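Local coordinates for protein rhomboid protease GlpG (Haemophilus influenzae, PDB 2NR9) that probably cleaves transmembrane segments of other membrane proteins inside the lipid bilayer, working as a rhomboid-type serine protease with a serine-histidine catalytic dyad, at residues I66-N69 with L70-F74; F73-F76 with G77-E81; D183-L186 with R187-L191. The protein carries 2 engineered substitutions. All blocks are in the same frame, centred on the assembly; numbering follows the deposited sequence. Where two conformers were deposited one is given.

Contact 1: I66-N69 with L70-F74; sequences ILFN and LSWFF. With PQE (3,6,12,15,18,21,24-heptaoxahexatriacontan-1-ol), chain F.
Successive turns of transmembrane helix 63-84 touch here, with different partners lying against different sides of the helix: I66 leans on L70, while the carbonyls of L67 and F68 meet S71 and W72. I66 and L70 run side by side in the same direction, with CG1 of I66 3.9 Å from CG of L70; chi1 of -170° swings that CG1 away from the backbone N and toward the following turn. A detergent chain crosses beside them, its C57 3.6 Å from I66 CG2 and its C53 3.7 Å from L67 CD1. S71 returns its hydroxyl to its own helix: OG donates to L67 O, which also accepts from S71 N at 3.2 Å, although the modelled OG–O separation of 2.5 Å is very short. On another side the indole of W72 brings CD1 within 3.1 Å of F68 O, the oxygen lying at the ring edge and in its plane. N69 stands near the catalytic S116 and H169, and its OD1 has a weak hydrogen bond with H60. If the short OG distance is real, L67 O takes both the amide and the hydroxyl of S71, leaving the detergent a largely apolar side to lie against.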
loop_
_atom_site.group_PDB
_atom_site.type_symbol
_atom_site.label_atom_id
_atom_site.label_comp_id
_atom_site.label_asym_id
_atom_site.label_seq_id
_atom_site.Cartn_x
_atom_site.Cartn_y
_atom_site.Cartn_z
ATOM N N ILE A 66 8.150 1.766 -9.560
ATOM C CA ILE A 66 6.977 2.622 -9.535
ATOM C C ILE A 66 5.881 2.141 -10.491
ATOM O O ILE A 66 4.699 2.259 -10.190
ATOM C CB ILE A 66 7.348 4.104 -9.814
ATOM C CG1 ILE A 66 6.167 5.019 -9.534
ATOM C CG2 ILE A 66 7.864 4.282 -11.232
ATOM C CD1 ILE A 66 6.497 6.483 -9.673
ATOM N N LEU A 67 6.280 1.528 -11.602
ATOM C CA LEU A 67 5.313 1.032 -12.584
ATOM C C LEU A 67 4.447 -0.092 -12.014
ATOM O O LEU A 67 3.230 -0.112 -12.209
ATOM C CB LEU A 67 6.018 0.555 -13.855
ATOM C CG LEU A 67 5.079 0.040 -14.949
ATOM C CD1 LEU A 67 4.087 1.125 -15.363
ATOM C CD2 LEU A 67 5.867 -0.463 -16.153
ATOM N N PHE A 68 5.083 -1.056 -11.360
ATOM C CA PHE A 68 4.347 -2.160 -10.753
ATOM C C PHE A 68 3.558 -1.718 -9.526
ATOM O O PHE A 68 2.386 -2.066 -9.380
ATOM C CB PHE A 68 5.274 -3.340 -10.441
ATOM C CG PHE A 68 5.579 -4.205 -11.641
ATOM C CD1 PHE A 68 6.335 -3.716 -12.696
ATOM C CD2 PHE A 68 5.114 -5.511 -11.706
ATOM C CE1 PHE A 68 6.609 -4.509 -13.800
ATOM C CE2 PHE A 68 5.391 -6.311 -12.804
ATOM C CZ PHE A 68 6.142 -5.811 -13.850
ATOM N N ASN A 69 4.167 -0.898 -8.676
ATOM C CA ASN A 69 3.455 -0.394 -7.502
ATOM C C ASN A 69 2.186 0.378 -7.854
ATOM O O ASN A 69 1.105 0.066 -7.351
ATOM C CB ASN A 69 4.365 0.456 -6.619
ATOM C CG ASN A 69 5.294 -0.379 -5.775
ATOM O OD1 ASN A 69 5.928 0.126 -4.852
ATOM N ND2 ASN A 69 5.326 -1.677 -6.037
ATOM N N LEU A 70 2.315 1.381 -8.723
ATOM C CA LEU A 70 1.170 2.206 -9.122
ATOM C C LEU A 70 0.082 1.455 -9.882
ATOM O O LEU A 70 -1.097 1.787 -9.761
ATOM C CB LEU A 70 1.615 3.450 -9.901
ATOM C CG LEU A 70 2.278 4.535 -9.048
ATOM C CD1 LEU A 70 2.311 5.864 -9.786
ATOM C CD2 LEU A 70 1.523 4.689 -7.741
ATOM N N SER A 71 0.479 0.499 -10.722
ATOM C CA SER A 71 -0.492 -0.318 -11.459
ATOM C C SER A 71 -1.401 -1.048 -10.475
ATOM O O SER A 71 -2.623 -0.927 -10.533
ATOM C CB SER A 71 0.217 -1.345 -12.345
ATOM O OG SER A 71 1.081 -0.722 -13.282
ATOM N N TRP A 72 -0.786 -1.820 -9.582
ATOM C CA TRP A 72 -1.516 -2.585 -8.582
ATOM C C TRP A 72 -2.312 -1.703 -7.615
ATOM O O TRP A 72 -3.451 -2.025 -7.278
ATOM C CB TRP A 72 -0.568 -3.517 -7.823
ATOM C CG TRP A 72 -0.128 -4.703 -8.628
ATOM C CD1 TRP A 72 0.839 -4.730 -9.592
ATOM C CD2 TRP A 72 -0.640 -6.036 -8.536
ATOM N NE1 TRP A 72 0.956 -5.998 -10.109
ATOM C CE2 TRP A 72 0.063 -6.820 -9.474
ATOM C CE3 TRP A 72 -1.623 -6.646 -7.750
ATOM C CZ2 TRP A 72 -0.193 -8.179 -9.653
ATOM C CZ3 TRP A 72 -1.871 -7.996 -7.924
ATOM C CH2 TRP A 72 -1.157 -8.749 -8.866
ATOM N N PHE A 73 -1.720 -0.595 -7.173
ATOM C CA PHE A 73 -2.426 0.327 -6.270
ATOM C C PHE A 73 -3.589 1.032 -6.964
ATOM O O PHE A 73 -4.638 1.245 -6.361
ATOM C CB PHE A 73 -1.477 1.371 -5.662
ATOM C CG PHE A 73 -2.165 2.350 -4.716
ATOM C CD1 PHE A 73 -2.461 1.984 -3.413
ATOM C CD2 PHE A 73 -2.516 3.626 -5.142
ATOM C CE1 PHE A 73 -3.086 2.872 -2.548
ATOM C CE2 PHE A 73 -3.150 4.518 -4.283
ATOM C CZ PHE A 73 -3.426 4.145 -2.986
ATOM N N PHE A 74 -3.404 1.405 -8.228
ATOM C CA PHE A 74 -4.458 2.109 -8.935
ATOM C C PHE A 74 -5.674 1.206 -9.104
ATOM O O PHE A 74 -6.799 1.599 -8.795
ATOM C CB PHE A 74 -3.969 2.630 -10.289
ATOM C CG PHE A 74 -4.943 3.553 -10.967
ATOM C CD1 PHE A 74 -5.010 4.894 -10.611
ATOM C CD2 PHE A 74 -5.798 3.083 -11.949
ATOM C CE1 PHE A 74 -5.925 5.748 -11.219
ATOM C CE2 PHE A 74 -6.710 3.931 -12.561
ATOM C CZ PHE A 74 -6.769 5.267 -12.196
HETATM O O47 PQE F . 14.994 6.880 -16.496
HETATM C C68 PQE F . 15.513 5.600 -16.103
HETATM C C52 PQE F . 15.444 5.462 -14.583
HETATM O O70 PQE F . 15.930 4.175 -14.198
HETATM C C55 PQE F . 14.870 3.232 -14.024
HETATM C C58 PQE F . 15.444 1.820 -13.962
HETATM O O71 PQE F . 14.411 0.870 -14.225
HETATM C C61 PQE F . 14.634 0.165 -15.447
HETATM C C62 PQE F . 15.261 1.104 -16.472
HETATM C C63 PQE F . 14.616 0.942 -17.844
HETATM C C66 PQE F . 13.126 0.645 -17.726
HETATM C C67 PQE F . 12.295 1.909 -17.910
HETATM O O72 PQE F . 10.916 1.606 -17.692
HETATM C C65 PQE F . 10.088 2.757 -17.862
HETATM C C64 PQE F . 8.641 2.415 -17.518
HETATM O O73 PQE F . 7.862 3.612 -17.459
HETATM C C60 PQE F . 8.397 4.560 -16.534
HETATM C C59 PQE F . 7.262 5.193 -15.736
HETATM O O74 PQE F . 7.772 6.262 -14.936
HETATM C C57 PQE F . 6.901 6.581 -13.850
HETATM C C56 PQE F . 5.448 6.539 -14.316
HETATM O O75 PQE F . 4.764 5.446 -13.697
HETATM C C54 PQE F . 3.691 4.970 -14.509
HETATM C C53 PQE F . 2.760 4.097 -13.674
HETATM O O76 PQE F . 1.403 4.447 -13.943
HETATM C C51 PQE F . 0.571 3.292 -14.070
HETATM C C50 PQE F . -0.898 3.708 -14.131
HETATM C C49 PQE F . -1.816 2.513 -13.886
HETATM C C48 PQE F . -2.815 2.331 -15.023
HETATM C C47 PQE F . -3.666 1.084 -14.806
HETATM C C46 PQE F . -3.433 0.059 -15.912
HETATM C C45 PQE F . -3.883 -1.333 -15.478
HETATM C C44 PQE F . -3.408 -2.401 -16.461
HETATM C C43 PQE F . -3.994 -3.770 -16.121
HETATM C C42 PQE F . -4.675 -4.400 -17.333
HETATM C C41 PQE F . -4.423 -5.903 -17.394
HETATM C C40 PQE F . -4.059 -6.341 -18.799
#

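Contact 2: F73-F76 with G77-E81; sequences FFIF and GGMIE
A Met-aromatic contact, formed one turn apart on helix 63-84, joins F76 to M79 in the half of the helix that runs toward the side predicted to be cytoplasmic. The two side chains lie alongside one another and point the same way. SD of M79 is 3.8 Å from CD2 of F76 and 4.8 Å from the ring centroid, 52° off the ring normal, so the sulfur approaches obliquely. The methionine reaches this place because its CG lies beside the backbone N (chi1 -73°) and the rest of the chain is extended, which carries CE past the sulfur to 4.0 Å from F76 CE2. The same methyl closes a small apolar cluster by lying 4.1 Å from I75 CG2, which itself rests over one face of the F76 ring, displaced toward the rim.

Beneath these side chains the helical ladder is uneven. At the glycine pair the bonds from G77 N to F73 O and from G78 N to F74 O are both weak, because each N-H points well off its acceptor. The next two are better formed: M79 N donates to I75 O, and I80 N reaches F76 O at 3.1 Å with an N-H...O angle of 167°. CG1 of I80 also sits 3.3 Å from that carbonyl oxygen.

The surroundings place the cluster in the bundle. F76 packs on V122 and L123 of helix 116-131, M79 touches F137, and I75 borders a bound detergent. Farther on, the carboxylate of E81 is held by T12, S86 and the backbone N of I11. Oblique sulfur-ring packing three residues apart, spanning the Gly-Gly step, here belongs to a transmembrane helix of the six-helix rhomboid fold.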
loop_
_atom_site.group_PDB
_atom_site.type_symbol
_atom_site.label_atom_id
_atom_site.label_comp_id
_atom_site.label_asym_id
_atom_site.label_seq_id
_atom_site.Cartn_x
_atom_site.Cartn_y
_atom_site.Cartn_z
ATOM N N PHE A 73 -1.720 -0.595 -7.173
ATOM C CA PHE A 73 -2.426 0.327 -6.270
ATOM C C PHE A 73 -3.589 1.032 -6.964
ATOM O O PHE A 73 -4.638 1.245 -6.361
ATOM C CB PHE A 73 -1.477 1.371 -5.662
ATOM C CG PHE A 73 -2.165 2.350 -4.716
ATOM C CD1 PHE A 73 -2.461 1.984 -3.413
ATOM C CD2 PHE A 73 -2.516 3.626 -5.142
ATOM C CE1 PHE A 73 -3.086 2.872 -2.548
ATOM C CE2 PHE A 73 -3.150 4.518 -4.283
ATOM C CZ PHE A 73 -3.426 4.145 -2.986
ATOM N N PHE A 74 -3.404 1.405 -8.228
ATOM C CA PHE A 74 -4.458 2.109 -8.935
ATOM C C PHE A 74 -5.674 1.206 -9.104
ATOM O O PHE A 74 -6.799 1.599 -8.795
ATOM C CB PHE A 74 -3.969 2.630 -10.289
ATOM C CG PHE A 74 -4.943 3.553 -10.967
ATOM C CD1 PHE A 74 -5.010 4.894 -10.611
ATOM C CD2 PHE A 74 -5.798 3.083 -11.949
ATOM C CE1 PHE A 74 -5.925 5.748 -11.219
ATOM C CE2 PHE A 74 -6.710 3.931 -12.561
ATOM C CZ PHE A 74 -6.769 5.267 -12.196
ATOM N N ILE A 75 -5.428 -0.030 -9.525
ATOM C CA ILE A 75 -6.488 -1.005 -9.708
ATOM C C ILE A 75 -7.192 -1.395 -8.409
ATOM O O ILE A 75 -8.404 -1.243 -8.292
ATOM C CB ILE A 75 -5.969 -2.286 -10.394
ATOM C CG1 ILE A 75 -5.569 -1.993 -11.842
ATOM C CG2 ILE A 75 -7.033 -3.377 -10.350
ATOM C CD1 ILE A 75 -5.150 -3.238 -12.631
ATOM N N PHE A 76 -6.432 -1.887 -7.430
ATOM C CA PHE A 76 -7.027 -2.382 -6.180
ATOM C C PHE A 76 -7.315 -1.310 -5.129
ATOM O O PHE A 76 -8.257 -1.444 -4.344
ATOM C CB PHE A 76 -6.228 -3.560 -5.615
ATOM C CG PHE A 76 -6.185 -4.757 -6.543
ATOM C CD1 PHE A 76 -5.171 -4.886 -7.483
ATOM C CD2 PHE A 76 -7.204 -5.700 -6.532
ATOM C CE1 PHE A 76 -5.152 -5.961 -8.370
ATOM C CE2 PHE A 76 -7.187 -6.785 -7.412
ATOM C CZ PHE A 76 -6.164 -6.910 -8.333
ATOM N N GLY A 77 -6.487 -0.270 -5.090
ATOM C CA GLY A 77 -6.755 0.866 -4.227
ATOM C C GLY A 77 -8.050 1.499 -4.710
ATOM O O GLY A 77 -8.892 1.927 -3.910
ATOM N N GLY A 78 -8.226 1.507 -6.031
ATOM C CA GLY A 78 -9.439 2.036 -6.659
ATOM C C GLY A 78 -10.666 1.210 -6.309
ATOM O O GLY A 78 -11.714 1.761 -5.974
ATOM N N MET A 79 -10.550 -0.116 -6.411
ATOM C CA MET A 79 -11.651 -0.998 -6.013
ATOM C C MET A 79 -12.114 -0.661 -4.607
ATOM O O MET A 79 -13.311 -0.558 -4.351
ATOM C CB MET A 79 -11.233 -2.468 -6.048
ATOM C CG MET A 79 -11.075 -3.053 -7.425
ATOM S SD MET A 79 -10.845 -4.837 -7.328
ATOM C CE MET A 79 -10.464 -5.216 -9.046
ATOM N N ILE A 80 -11.160 -0.557 -3.683
ATOM C CA ILE A 80 -11.471 -0.237 -2.287
ATOM C C ILE A 80 -12.190 1.097 -2.174
ATOM O O ILE A 80 -13.227 1.201 -1.520
ATOM C CB ILE A 80 -10.194 -0.206 -1.400
ATOM C CG1 ILE A 80 -9.593 -1.607 -1.283
ATOM C CG2 ILE A 80 -10.517 0.338 -0.011
ATOM C CD1 ILE A 80 -8.378 -1.676 -0.373
ATOM N N GLU A 81 -11.647 2.120 -2.821
ATOM C CA GLU A 81 -12.264 3.436 -2.767
ATOM C C GLU A 81 -13.693 3.424 -3.309
ATOM O O GLU A 81 -14.610 3.945 -2.675
ATOM C CB GLU A 81 -11.428 4.469 -3.512
ATOM C CG GLU A 81 -12.025 5.859 -3.457
ATOM C CD GLU A 81 -11.006 6.928 -3.735
ATOM O OE1 GLU A 81 -9.991 6.620 -4.385
ATOM O OE2 GLU A 81 -11.217 8.078 -3.299
#

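Contact 3: D183-L186 with R187-L191; sequences DSKL and RKNSL. With PQE (3,6,12,15,18,21,24-heptaoxahexatriacontan-1-ol), chain E; PA6 ((R)-2-(formyloxy)-3-(phosphonooxy)propyl pentanoate), chain D.
K185 and N189 meet one turn apart near the C-terminal end of helix 166-191, the last transmembrane helix of the rhomboid bundle, where it leaves the membrane on the side predicted to be cytoplasmic.

Backbone hydrogen bonds come first. R187 N donates to D183 O, K188 N to S184 O at 3.1 Å, and N189 N to K185 O at 2.9 Å, this last one with an N-H...O angle of 175°. The ladder then slackens, for S190 N makes a weak bond to L186 O.

Packing between side chains follows. The long arm of K185, with CG anti to the backbone N (chi1 171°) and every later bond extended, crosses the amide of N189 at a slant. ND2 comes within 3.4 Å of K185 CE, so the amide lies against the aliphatic part of the lysine and does not bond to its amine. R187 instead bends at its second torsion and leads its guanidinium away from the first segment.

Polar and ligand contacts complete the account. D183 faces the bundle, where OD2 forms a salt bridge with K88 and a hydrogen bond with Y125, while OD1 accepts the terminal hydroxyl O47 of a detergent at 2.8 Å. The two oxygens thus have separate partners, and the nearby lysine would probably favour the charged form of the aspartate. L186 brings CD2 to 3.4 Å from the phosphate oxygen O12 of a bound lipid, and the K185 amine is farther from that phosphate. S190, modelled in two conformers, is less certain: in the conformer described, OG lies 3.2 Å from L186 O and 3.0 Å from R187 O, one proton between two possible acceptors.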
loop_
_atom_site.group_PDB
_atom_site.type_symbol
_atom_site.label_atom_id
_atom_site.label_comp_id
_atom_site.label_asym_id
_atom_site.label_seq_id
_atom_site.Cartn_x
_atom_site.Cartn_y
_atom_site.Cartn_z
ATOM N N ASP A 183 -13.658 -5.548 9.376
ATOM C CA ASP A 183 -14.729 -4.892 8.612
ATOM C C ASP A 183 -15.792 -5.884 8.161
ATOM O O ASP A 183 -16.983 -5.567 8.135
ATOM C CB ASP A 183 -14.159 -4.154 7.402
ATOM C CG ASP A 183 -13.524 -2.842 7.773
ATOM O OD1 ASP A 183 -13.765 -2.369 8.908
ATOM O OD2 ASP A 183 -12.821 -2.256 6.919
ATOM N N SER A 184 -15.351 -7.059 7.736
ATOM C CA SER A 184 -16.270 -8.103 7.330
ATOM C C SER A 184 -17.181 -8.434 8.511
ATOM O O SER A 184 -18.401 -8.519 8.361
ATOM C CB SER A 184 -15.501 -9.346 6.881
ATOM O OG SER A 184 -16.388 -10.396 6.534
ATOM N N LYS A 185 -16.583 -8.565 9.695
ATOM C CA LYS A 185 -17.341 -8.857 10.909
ATOM C C LYS A 185 -18.337 -7.756 11.246
ATOM O O LYS A 185 -19.506 -8.028 11.512
ATOM C CB LYS A 185 -16.415 -9.082 12.108
ATOM C CG LYS A 185 -17.182 -9.162 13.423
ATOM C CD LYS A 185 -16.281 -9.296 14.639
ATOM C CE LYS A 185 -17.117 -9.214 15.923
ATOM N NZ LYS A 185 -16.308 -9.479 17.160
ATOM N N LEU A 186 -17.852 -6.517 11.296
ATOM C CA LEU A 186 -18.699 -5.369 11.630
ATOM C C LEU A 186 -19.876 -5.253 10.669
ATOM O O LEU A 186 -20.954 -4.796 11.042
ATOM C CB LEU A 186 -17.880 -4.076 11.634
ATOM C CG LEU A 186 -16.756 -4.022 12.674
ATOM C CD1 LEU A 186 -16.001 -2.703 12.587
ATOM C CD2 LEU A 186 -17.319 -4.232 14.077
ATOM N N ARG A 187 -19.642 -5.661 9.427
ATOM C CA ARG A 187 -20.659 -5.671 8.381
ATOM C C ARG A 187 -21.770 -6.665 8.743
ATOM O O ARG A 187 -22.943 -6.304 8.822
ATOM C CB ARG A 187 -20.001 -6.076 7.055
ATOM C CG ARG A 187 -20.938 -6.239 5.881
ATOM C CD ARG A 187 -21.528 -4.922 5.452
ATOM N NE ARG A 187 -22.287 -5.053 4.214
ATOM C CZ ARG A 187 -23.002 -4.078 3.672
ATOM N NH1 ARG A 187 -23.071 -2.896 4.269
ATOM N NH2 ARG A 187 -23.660 -4.285 2.539
ATOM N N LYS A 188 -21.379 -7.916 8.967
ATOM C CA LYS A 188 -22.310 -8.978 9.346
ATOM C C LYS A 188 -23.115 -8.616 10.595
ATOM O O LYS A 188 -24.339 -8.767 10.622
ATOM C CB LYS A 188 -21.541 -10.279 9.594
ATOM C CG LYS A 188 -22.354 -11.367 10.278
ATOM C CD LYS A 188 -21.452 -12.491 10.779
ATOM C CE LYS A 188 -22.219 -13.473 11.658
ATOM N NZ LYS A 188 -21.323 -14.510 12.262
ATOM N N ASN A 189 -22.415 -8.163 11.633
ATOM C CA ASN A 189 -23.047 -7.783 12.901
ATOM C C ASN A 189 -24.231 -6.827 12.754
ATOM O O ASN A 189 -25.211 -6.928 13.490
ATOM C CB ASN A 189 -22.019 -7.161 13.855
ATOM C CG ASN A 189 -21.035 -8.177 14.407
ATOM O OD1 ASN A 189 -21.189 -9.386 14.214
ATOM N ND2 ASN A 189 -20.028 -7.691 15.125
ATOM N N SER A 190 -24.114 -5.868 11.842
ATOM C CA SER A 190 -25.164 -4.868 11.653
ATOM C C SER A 190 -26.283 -5.324 10.715
ATOM O O SER A 190 -27.426 -4.883 10.843
ATOM C CB SER A 190 -24.567 -3.540 11.180
ATOM O OG SER A 190 -23.772 -3.721 10.020
ATOM N N LEU A 191 -25.956 -6.203 9.773
ATOM C CA LEU A 191 -26.959 -6.734 8.856
ATOM C C LEU A 191 -27.882 -7.701 9.589
ATOM O O LEU A 191 -28.998 -7.968 9.149
ATOM C CB LEU A 191 -26.293 -7.454 7.682
ATOM C CG LEU A 191 -25.497 -6.606 6.694
ATOM C CD1 LEU A 191 -24.872 -7.491 5.630
ATOM C CD2 LEU A 191 -26.389 -5.564 6.061
HETATM O O47 PQE E . -12.877 -0.113 10.224
HETATM C C68 PQE E . -11.981 -0.001 11.340
HETATM C C52 PQE E . -11.993 -1.299 12.145
HETATM O O70 PQE E . -10.766 -1.439 12.866
HETATM C C55 PQE E . -9.798 -2.183 12.126
HETATM C C58 PQE E . -8.550 -2.392 12.975
HETATM O O71 PQE E . -7.401 -1.956 12.250
HETATM C C61 PQE E . -6.620 -3.051 11.764
HETATM C C62 PQE E . -5.240 -3.004 12.407
HETATM C C63 PQE E . -4.331 -4.097 11.864
HETATM C C66 PQE E . -2.891 -3.869 12.313
HETATM C C67 PQE E . -2.212 -5.183 12.668
HETATM O O72 PQE E . -1.489 -5.034 13.889
HETATM C C65 PQE E . -0.085 -4.901 13.666
HETATM C C64 PQE E . 0.376 -5.940 12.648
HETATM O O73 PQE E . 1.787 -5.822 12.467
HETATM C C60 PQE E . 2.323 -6.888 11.681
HETATM C C59 PQE E . 3.843 -6.889 11.806
HETATM O O74 PQE E . 4.263 -7.982 12.620
HETATM C C57 PQE E . 4.276 -9.205 11.887
HETATM C C56 PQE E . 5.717 -9.606 11.600
HETATM O O75 PQE E . 5.947 -9.624 10.192
HETATM C C54 PQE E . 7.332 -9.477 9.889
HETATM C C53 PQE E . 7.787 -10.621 8.991
HETATM O O76 PQE E . 9.153 -10.416 8.632
HETATM C C51 PQE E . 9.714 -11.559 7.993
HETATM C C50 PQE E . 10.760 -11.109 6.979
HETATM C C49 PQE E . 10.835 -12.086 5.812
HETATM C C48 PQE E . 12.278 -12.498 5.537
HETATM C C47 PQE E . 12.411 -14.016 5.456
HETATM C C46 PQE E . 13.651 -14.419 4.662
HETATM C C45 PQE E . 14.799 -14.804 5.590
HETATM C C44 PQE E . 16.150 -14.489 4.954
HETATM C C43 PQE E . 17.279 -15.223 5.669
HETATM C C42 PQE E . 18.522 -15.310 4.787
HETATM C C41 PQE E . 18.628 -16.675 4.115
HETATM C C40 PQE E . 20.001 -17.281 4.319
HETATM O O32 PA6 D . -10.129 -7.136 19.953
HETATM C C31 PA6 D . -10.240 -7.095 18.737
HETATM C C32 PA6 D . -10.084 -8.345 17.905
HETATM C C33 PA6 D . -11.401 -9.112 17.885
HETATM C C34 PA6 D . -12.006 -9.133 16.485
HETATM C C35 PA6 D . -10.948 -9.406 15.438
HETATM O O31 PA6 D . -10.523 -5.823 18.091
HETATM C C3 PA6 D . -10.760 -4.655 18.874
HETATM C C2 PA6 D . -10.898 -3.443 17.956
HETATM O O21 PA6 D . -9.654 -3.192 17.302
HETATM C C21 PA6 D . -8.949 -4.265 16.616
HETATM O O22 PA6 D . -7.817 -4.088 16.199
HETATM C C1 PA6 D . -11.986 -3.700 16.916
HETATM O O11 PA6 D . -13.019 -4.508 17.478
HETATM P P PA6 D . -14.162 -5.150 16.540
HETATM O O13 PA6 D . -13.664 -6.547 16.255
HETATM O O14 PA6 D . -15.411 -5.098 17.388
HETATM O O12 PA6 D . -14.192 -4.240 15.335
#

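In the fold
Followed from the N terminus, contact 1 lies near the start of helix 63-84 and passes straight into contact 2, which begins on F73 and F74, the residues where contact 1 ends; their centres are 10 Å apart. Neither closes a loop, since each joins neighbouring turns of one helix, and none of the three crosses or nests within another. Contact 1 occupies the part of the helix near the catalytic dyad, contact 2 the part farther along. Contact 3 follows much later, on helix 166-191, with its centre about 22 Å from that of contact 2. I80 and D183 both reach K88 on helix 86-108, which thereby connects the two helices.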